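Local coordinates for lipoprotein (Colwellia psychrerythraea, PDB 3O0Y) that is of unknown function but belongs to the DUF885 family of the peptidase MA clan, and is a putative bacterial lipoprotein, possibly a membrane-anchored metallopeptidase-like protein, at residues A[244-247]-A[248-252]; A[339-343]-A[344-348]; A[389-392]-A[393-397]; A[504-507]-A[508-512]. All blocks are in the same frame, centred on the assembly; numbering follows the deposited sequence.

Contact 1 (A[244-247]-A[248-252]); sequences TQVI and AKVSQ
Val246 and Val250 carry the packed side of this helical turn. Their methyls CG1 of Val246 and CG2 of Val250 lie 4.2 Å apart, and the two side chains cross at a slant. Both valines have the same first torsion (169°), which sets CG1 anti to the backbone N and CG2 beside it. In Val250 this turns CG2 back along the helix, where it rests 3.3 Å from Val246 O. The same oxygen accepts the amide of Val250 at 3.0 Å, so a methyl and an N-H share one carbonyl. Ile247 sits next to this row and packs on Val221 and Arg225 of helix 219-228.

The segments are consecutive turns of one long alpha-helix, 236-268, with i to i+4 backbone bonds throughout. Lys249 N bonds to Gln245 O at 3.0 Å, and Ser251 N to Ile247 O at 2.9 Å. A wider pi-type turn starts at Val250. Neighbouring helices close over the valine side. Phe224 of helix 219-228 meets Val246, Phe220 meets Val250, and Ile168 of helix 161-172 touches Val246.

Lys249 stands at the border. It lays CG 3.5 Å from Gln245 O, bends about CB-CG (chi2 -61°), and carries its amine away from the 244-247 turn. Its side chain touches Ile168 and Leu171 of helix 161-172. The solvent side is looser. Thr244 is exposed, and its OG1 turns back to bond with the carbonyl of Gln240 one turn earlier. Ala248 CB lies 3.5 Å from Thr244 O.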
# COMPACT_ATOMS: atom_id res chain seq x y z
N THR A 244 -27.46 -19.54 -4.74
CA THR A 244 -28.13 -19.29 -6.01
C THR A 244 -28.32 -17.82 -6.31
O THR A 244 -28.17 -17.38 -7.48
CB THR A 244 -29.50 -20.03 -6.06
OG1 THR A 244 -29.24 -21.41 -5.83
CG2 THR A 244 -30.21 -19.79 -7.42
N GLN A 245 -28.67 -17.06 -5.28
CA GLN A 245 -28.83 -15.62 -5.40
C GLN A 245 -27.50 -14.92 -5.75
O GLN A 245 -27.47 -14.01 -6.60
CB GLN A 245 -29.40 -15.04 -4.12
CG GLN A 245 -30.88 -15.33 -3.94
CD GLN A 245 -31.38 -14.80 -2.62
OE1 GLN A 245 -31.40 -13.58 -2.40
NE2 GLN A 245 -31.82 -15.70 -1.74
N VAL A 246 -26.42 -15.40 -5.19
CA VAL A 246 -25.09 -14.88 -5.48
C VAL A 246 -24.73 -15.19 -6.90
O VAL A 246 -24.33 -14.30 -7.62
CB VAL A 246 -24.00 -15.40 -4.52
CG1 VAL A 246 -22.56 -15.02 -5.06
CG2 VAL A 246 -24.25 -14.78 -3.09
N ILE A 247 -24.96 -16.43 -7.33
CA ILE A 247 -24.69 -16.81 -8.72
C ILE A 247 -25.48 -15.97 -9.69
O ILE A 247 -24.95 -15.59 -10.73
CB ILE A 247 -25.01 -18.32 -8.98
CG1 ILE A 247 -24.05 -19.19 -8.18
CG2 ILE A 247 -24.99 -18.59 -10.52
CD1 ILE A 247 -24.47 -20.70 -8.04
N ALA A 248 -26.74 -15.71 -9.37
CA ALA A 248 -27.58 -14.85 -10.20
C ALA A 248 -27.01 -13.43 -10.34
O ALA A 248 -26.95 -12.89 -11.46
CB ALA A 248 -28.99 -14.80 -9.68
N LYS A 249 -26.60 -12.81 -9.25
CA LYS A 249 -25.99 -11.48 -9.39
C LYS A 249 -24.72 -11.50 -10.21
O LYS A 249 -24.44 -10.57 -10.97
CB LYS A 249 -25.72 -10.83 -8.04
CG LYS A 249 -26.93 -10.61 -7.15
CD LYS A 249 -27.93 -9.71 -7.78
CE LYS A 249 -29.06 -9.40 -6.80
NZ LYS A 249 -30.12 -8.62 -7.46
N VAL A 250 -23.90 -12.51 -10.00
CA VAL A 250 -22.59 -12.57 -10.68
C VAL A 250 -22.86 -12.70 -12.18
O VAL A 250 -22.27 -11.97 -13.01
CB VAL A 250 -21.73 -13.71 -10.17
CG1 VAL A 250 -20.47 -13.96 -11.06
CG2 VAL A 250 -21.27 -13.47 -8.69
N SER A 251 -23.78 -13.61 -12.55
CA SER A 251 -24.09 -13.86 -13.95
C SER A 251 -24.79 -12.72 -14.59
O SER A 251 -24.51 -12.34 -15.74
CB SER A 251 -25.00 -15.11 -14.05
OG SER A 251 -25.34 -15.33 -15.40
N GLN A 252 -25.76 -12.17 -13.90
CA GLN A 252 -26.62 -11.18 -14.52
C GLN A 252 -26.17 -9.73 -14.40
O GLN A 252 -26.57 -8.88 -15.24
CB GLN A 252 -28.02 -11.30 -13.94
CG GLN A 252 -28.64 -12.69 -14.21
CD GLN A 252 -29.89 -12.95 -13.39
OE1 GLN A 252 -30.53 -12.03 -12.89
NE2 GLN A 252 -30.26 -14.24 -13.27

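Contact 2 (A[339-343]-A[344-348]); sequences VALNE and EPRFL
The end of helix 334-342 runs into a short 3-10 turn, 345-347, and this contact forms the junction. Glu344 N bonds to Leu341 O at 3.1 Å. The bond is nearly straight at hydrogen (170°), but the donor stands well above the carbonyl plane. Leu341 O also lies near the plane of the Phe347 ring, at its edge, 3.3 Å from CD2 of that ring.

Leu341 fills the inside of the junction. Its CD2 methyl meets Phe347 CE2 at 3.8 Å and lies almost as close to the carboxylate of Glu344. Phe430 and Tyr329 add to the packing around this leucine. Leu348 reaches back from beyond the turn and places CD2 3.5 Å from Asn342 O.

Glu344 and Arg346 form a salt bridge beside this apolar group. The Glu344 chain is extended beyond CG, and its other oxygen, OE2, bonds to Tyr329 OH. Arg346 has CG between the backbone N and the carbonyl carbon (chi1 61°), which puts CG over the centre of the Phe347 ring. The chain then runs on extended to NE, and one guanidinium face meets Phe347 CZ. Phe492 makes a cation-pi contact with the same arginine. The grip on Glu344 is side-on, in the guanidinium plane: Arg346 NE and NH2 each lie 2.8 Å from the single oxygen Glu344 OE1, with NH2 on its syn lone pair.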
# COMPACT_ATOMS: atom_id res chain seq x y z
N VAL A 339 21.94 -13.42 -8.63
CA VAL A 339 21.29 -14.42 -9.51
C VAL A 339 21.87 -15.80 -9.36
O VAL A 339 21.13 -16.77 -9.26
CB VAL A 339 21.37 -13.94 -10.96
CG1 VAL A 339 21.01 -15.09 -11.88
CG2 VAL A 339 20.50 -12.70 -11.16
N ALA A 340 23.20 -15.90 -9.29
CA ALA A 340 23.89 -17.15 -9.10
C ALA A 340 23.50 -17.79 -7.75
O ALA A 340 23.22 -18.98 -7.70
CB ALA A 340 25.47 -16.95 -9.12
N LEU A 341 23.42 -16.99 -6.70
CA LEU A 341 23.08 -17.55 -5.43
C LEU A 341 21.66 -18.10 -5.49
O LEU A 341 21.36 -19.06 -4.85
CB LEU A 341 23.19 -16.51 -4.31
CG LEU A 341 24.61 -16.07 -3.91
CD1 LEU A 341 24.59 -14.78 -3.06
CD2 LEU A 341 25.40 -17.18 -3.24
N ASN A 342 20.74 -17.41 -6.17
CA ASN A 342 19.35 -17.84 -6.21
C ASN A 342 19.23 -19.22 -6.91
O ASN A 342 18.21 -19.88 -6.74
CB ASN A 342 18.60 -16.78 -6.94
CG ASN A 342 17.11 -16.65 -6.57
OD1 ASN A 342 16.40 -17.64 -6.33
ND2 ASN A 342 16.62 -15.41 -6.71
N GLU A 343 20.27 -19.70 -7.59
CA GLU A 343 20.24 -21.01 -8.23
C GLU A 343 20.72 -22.12 -7.34
O GLU A 343 20.48 -23.31 -7.65
CB GLU A 343 21.05 -21.01 -9.52
CG GLU A 343 20.79 -19.83 -10.42
CD GLU A 343 19.69 -20.00 -11.39
OE1 GLU A 343 18.91 -20.99 -11.18
OE2 GLU A 343 19.62 -19.14 -12.35
N GLU A 344 21.30 -21.81 -6.17
CA GLU A 344 21.89 -22.86 -5.40
C GLU A 344 20.92 -23.59 -4.52
O GLU A 344 20.04 -22.97 -3.91
CB GLU A 344 23.03 -22.30 -4.52
CG GLU A 344 24.15 -21.66 -5.36
CD GLU A 344 25.28 -21.03 -4.53
OE1 GLU A 344 25.20 -21.08 -3.27
OE2 GLU A 344 26.22 -20.46 -5.20
N PRO A 345 21.06 -24.93 -4.42
CA PRO A 345 20.06 -25.63 -3.70
C PRO A 345 19.91 -25.27 -2.22
O PRO A 345 18.82 -25.42 -1.65
CB PRO A 345 20.45 -27.12 -3.86
CG PRO A 345 21.74 -27.14 -4.47
CD PRO A 345 22.01 -25.83 -5.09
N ARG A 346 20.99 -24.84 -1.55
CA ARG A 346 20.90 -24.48 -0.18
C ARG A 346 19.94 -23.30 0.04
O ARG A 346 19.57 -23.08 1.16
CB ARG A 346 22.28 -24.12 0.39
CG ARG A 346 22.91 -22.96 -0.28
CD ARG A 346 24.36 -22.75 0.24
NE ARG A 346 25.10 -21.81 -0.59
CZ ARG A 346 26.16 -21.11 -0.19
NH1 ARG A 346 26.67 -21.22 1.06
NH2 ARG A 346 26.72 -20.32 -1.06
N PHE A 347 19.62 -22.54 -1.00
CA PHE A 347 18.78 -21.33 -0.92
C PHE A 347 17.36 -21.54 -1.44
O PHE A 347 16.60 -20.56 -1.57
CB PHE A 347 19.43 -20.10 -1.53
CG PHE A 347 20.74 -19.73 -0.90
CD1 PHE A 347 20.82 -19.54 0.49
CD2 PHE A 347 21.91 -19.59 -1.66
CE1 PHE A 347 22.02 -19.22 1.06
CE2 PHE A 347 23.09 -19.24 -1.08
CZ PHE A 347 23.17 -19.10 0.29
N LEU A 348 16.99 -22.78 -1.74
CA LEU A 348 15.68 -23.05 -2.40
C LEU A 348 14.89 -24.04 -1.59
O LEU A 348 15.37 -25.18 -1.27
CB LEU A 348 15.89 -23.62 -3.80
CG LEU A 348 16.50 -22.71 -4.82
CD1 LEU A 348 16.92 -23.56 -6.04
CD2 LEU A 348 15.55 -21.53 -5.11

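Contact 3 (A[389-392]-A[393-397]); sequences KSFP and VEVQD
Pro392 lies against Val395, with its ring carbon CD 3.6 Å from the CG2 methyl of the valine. The two belong to a turn that leads from edge strand 387-390 of the small mixed sheet into a short, weakly bonded helix, 393-396. The valine has CG2 between its backbone N and carbonyl carbon (chi1 -43°). This turns the methyl back to the proline, and also toward CB of Phe391 at 4.1 Å.

Pro392 O faces into the first helical turn. Val395 N bonds to it at 3.0 Å, three residues on, with the donor standing above the carbonyl plane. Glu394 covers the other end of the proline. Its chain bends at chi2 (84°) and folds the carboxylate back, so OE1 is 3.3 Å from Pro392 CB. The two side chains cross at about a right angle. This part is on the surface.

The Phe391 side is buried. The Phe391 ring extends from the turn to Trp418 of strand 416-419, the two planes about 20° apart. The Phe391 backbone still pairs with Ile419 of that strand, which ties the start of the turn to the sheet. Gln396 O accepts a hydrogen bond from Asn420 ND2. A water spans the turn, giving one hydrogen bond to Phe391 O at 2.7 Å and the other to Gln396 OE1 at 2.9 Å.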
# COMPACT_ATOMS: atom_id res chain seq x y z
N LYS A 389 -0.59 -15.61 6.25
CA LYS A 389 -1.41 -16.35 5.30
C LYS A 389 -0.73 -16.37 3.93
O LYS A 389 -0.06 -15.43 3.57
CB LYS A 389 -2.77 -15.72 5.09
CG LYS A 389 -3.70 -15.82 6.31
CD LYS A 389 -5.14 -15.25 6.03
CE LYS A 389 -6.03 -16.17 5.18
NZ LYS A 389 -7.56 -15.75 5.02
N SER A 390 -0.95 -17.45 3.17
CA SER A 390 -0.47 -17.51 1.81
C SER A 390 -1.53 -16.88 0.93
O SER A 390 -2.73 -17.04 1.21
CB SER A 390 -0.11 -18.94 1.38
OG SER A 390 -1.21 -19.81 1.58
N PHE A 391 -1.16 -16.22 -0.15
CA PHE A 391 -2.14 -15.81 -1.12
C PHE A 391 -2.83 -17.05 -1.68
O PHE A 391 -2.20 -18.07 -1.92
CB PHE A 391 -1.53 -15.04 -2.28
CG PHE A 391 -1.11 -13.66 -1.95
CD1 PHE A 391 -2.04 -12.65 -1.82
CD2 PHE A 391 0.20 -13.32 -1.82
CE1 PHE A 391 -1.66 -11.35 -1.61
CE2 PHE A 391 0.59 -12.01 -1.55
CZ PHE A 391 -0.33 -11.02 -1.44
N PRO A 392 -4.16 -16.99 -1.86
CA PRO A 392 -4.87 -18.15 -2.44
C PRO A 392 -4.37 -18.43 -3.85
O PRO A 392 -3.97 -17.50 -4.54
CB PRO A 392 -6.34 -17.67 -2.51
CG PRO A 392 -6.43 -16.45 -1.61
CD PRO A 392 -5.04 -15.87 -1.48
N VAL A 393 -4.53 -19.67 -4.29
CA VAL A 393 -4.04 -20.12 -5.60
C VAL A 393 -4.65 -19.29 -6.74
O VAL A 393 -3.96 -18.92 -7.71
CB VAL A 393 -4.26 -21.61 -5.78
CG1 VAL A 393 -4.27 -21.96 -7.26
CG2 VAL A 393 -3.22 -22.43 -4.96
N GLU A 394 -5.90 -18.86 -6.57
CA GLU A 394 -6.60 -18.03 -7.55
C GLU A 394 -6.03 -16.68 -7.78
O GLU A 394 -6.29 -16.08 -8.83
CB GLU A 394 -8.08 -17.79 -7.16
CG GLU A 394 -8.77 -18.99 -6.56
CD GLU A 394 -8.54 -19.17 -5.04
OE1 GLU A 394 -9.05 -18.34 -4.24
OE2 GLU A 394 -7.92 -20.22 -4.67
N VAL A 395 -5.31 -16.12 -6.80
CA VAL A 395 -4.83 -14.78 -6.97
C VAL A 395 -3.31 -14.69 -7.02
O VAL A 395 -2.78 -13.66 -7.38
CB VAL A 395 -5.46 -13.84 -5.90
CG1 VAL A 395 -6.98 -14.19 -5.75
CG2 VAL A 395 -4.75 -14.03 -4.58
N GLN A 396 -2.62 -15.80 -6.80
CA GLN A 396 -1.18 -15.74 -6.59
C GLN A 396 -0.40 -15.36 -7.85
O GLN A 396 0.66 -14.80 -7.75
CB GLN A 396 -0.64 -17.05 -5.98
CG GLN A 396 -0.73 -18.25 -6.96
CD GLN A 396 -0.27 -19.56 -6.35
OE1 GLN A 396 0.15 -19.60 -5.21
NE2 GLN A 396 -0.39 -20.64 -7.11
N ASP A 397 -0.95 -15.63 -9.05
CA ASP A 397 -0.22 -15.27 -10.26
C ASP A 397 -0.08 -13.77 -10.39
O ASP A 397 0.98 -13.27 -10.76
CB ASP A 397 -0.88 -15.84 -11.55
CG ASP A 397 -1.06 -17.34 -11.51
OD1 ASP A 397 -0.38 -18.04 -10.71
OD2 ASP A 397 -1.85 -17.86 -12.35
O HOH W 1 0.43 -18.18 -2.64

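Contact 4 (A[504-507]-A[508-512]). With SO4 (sulfate ion), chain D.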
# COMPACT_ATOMS: atom_id res chain seq x y z
N ARG A 504 15.02 -0.67 -3.36
CA ARG A 504 14.32 0.54 -3.08
C ARG A 504 15.11 1.81 -3.49
O ARG A 504 14.52 2.82 -3.81
CB ARG A 504 13.84 0.59 -1.65
CG ARG A 504 12.54 -0.12 -1.45
CD ARG A 504 12.66 -1.31 -0.72
NE ARG A 504 11.46 -2.18 -0.75
CZ ARG A 504 11.47 -3.41 -1.14
NH1 ARG A 504 12.60 -3.94 -1.67
NH2 ARG A 504 10.34 -4.11 -1.10
N ALA A 505 16.43 1.74 -3.52
CA ALA A 505 17.24 2.80 -4.09
C ALA A 505 17.04 2.85 -5.61
O ALA A 505 16.86 3.94 -6.20
CB ALA A 505 18.70 2.56 -3.69
N VAL A 506 17.04 1.68 -6.24
CA VAL A 506 16.72 1.62 -7.68
C VAL A 506 15.39 2.27 -7.99
O VAL A 506 15.25 2.94 -9.05
CB VAL A 506 16.82 0.17 -8.23
CG1 VAL A 506 16.28 0.03 -9.66
CG2 VAL A 506 18.32 -0.28 -8.19
N ARG A 507 14.38 2.08 -7.12
CA ARG A 507 13.09 2.72 -7.27
C ARG A 507 13.19 4.22 -7.42
O ARG A 507 12.50 4.79 -8.26
CB ARG A 507 12.16 2.36 -6.13
CG ARG A 507 11.57 1.01 -6.25
CD ARG A 507 10.57 0.70 -5.13
NE ARG A 507 9.80 -0.51 -5.41
CZ ARG A 507 9.16 -1.22 -4.48
NH1 ARG A 507 9.10 -0.82 -3.21
NH2 ARG A 507 8.53 -2.35 -4.83
N LEU A 508 14.06 4.87 -6.68
CA LEU A 508 14.25 6.35 -6.83
C LEU A 508 14.72 6.69 -8.25
O LEU A 508 14.27 7.68 -8.91
CB LEU A 508 15.29 6.86 -5.84
CG LEU A 508 14.91 6.77 -4.35
CD1 LEU A 508 16.04 7.53 -3.63
CD2 LEU A 508 13.51 7.39 -4.05
N VAL A 509 15.62 5.85 -8.77
CA VAL A 509 16.19 6.09 -10.07
C VAL A 509 15.17 5.85 -11.20
O VAL A 509 15.01 6.67 -12.16
CB VAL A 509 17.41 5.21 -10.31
CG1 VAL A 509 17.97 5.49 -11.71
CG2 VAL A 509 18.53 5.46 -9.29
N VAL A 510 14.47 4.71 -11.12
CA VAL A 510 13.56 4.34 -12.21
C VAL A 510 12.22 5.13 -12.20
O VAL A 510 11.64 5.38 -13.28
CB VAL A 510 13.29 2.78 -12.31
CG1 VAL A 510 14.62 2.00 -12.64
CG2 VAL A 510 12.60 2.25 -11.09
N ASP A 511 11.71 5.51 -11.02
CA ASP A 511 10.42 6.25 -11.02
C ASP A 511 10.67 7.64 -11.56
O ASP A 511 9.94 8.10 -12.44
CB ASP A 511 9.84 6.27 -9.61
CG ASP A 511 8.44 6.85 -9.55
OD1 ASP A 511 7.49 6.11 -9.85
OD2 ASP A 511 8.33 8.06 -9.27
N THR A 512 11.74 8.29 -11.08
CA THR A 512 12.10 9.62 -11.65
C THR A 512 12.53 9.46 -13.13
O THR A 512 12.30 10.33 -13.96
CB THR A 512 13.19 10.29 -10.86
OG1 THR A 512 14.35 9.44 -10.72
CG2 THR A 512 12.73 10.67 -9.45
S SO4 D . 6.63 -3.18 -1.56
O1 SO4 D . 8.02 -2.78 -1.22
O2 SO4 D . 6.39 -4.48 -1.03
O3 SO4 D . 5.61 -2.30 -0.93
O4 SO4 D . 6.38 -3.01 -2.97
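The backbone bonds are uneven along this turn: Val509 N to Ala505 O is weak at 3.4 Å, whereas Val510 N to Val506 O is 2.8 Å and Asp511 N to Arg507 O is 3.0 Å. Val506 and Val510 pack one turn apart, CG1 to CG1 at 3.9 Å. Val510 has CG1 beside its backbone N (chi1 -63°), facing back along the helix to Val506. Tyr527 and Met528 of helix 521-532 close over these valines.

The turn lies in helix 491-515, and most of its residues are buried. Its Arg504 and Arg507 line an anion site. A sulfate, probably from the crystallisation liquor, occupies it. Arg507 runs extended from CG to NE and meets the sulfate edge-on, with sulfur in the guanidinium plane. Its NH1 bonds to O1 at 3.0 Å and its NH2 to O4 at 2.9 Å. Arg504 bends at chi2 and brings NH2 to the same O1 at 2.7 Å. Tyr556 and Arg545 also bond to the sulfate. Glu542 forms a salt bridge with Arg507 NH2, and Arg507 NE bonds to Tyr546 OH, fixing the guanidinium's rotation. Asp511 OD2 is hydrogen-bonded to Tyr288 OH.

In the fold
The four contacts follow one another along the chain of a mainly helical protein, all within its DUF885 region. Contact 1 lies in helix 236-268 and contact 4 in helix 491-515, on opposite sides of the chain's centre, their centres about 44 Å apart. Contact 2 lies where helix 334-342 gives way to the loop before helix 353-373. Contact 3 leaves an edge strand of the small three-stranded sheet; its centre is about 24 Å from those of both contact 1 and contact 2. None touches another: the nearest atoms of contacts 3 and 4 are about 13 Å apart. They are thus separate local elements of one chain, and contact 4 binds a sulfate in this crystal.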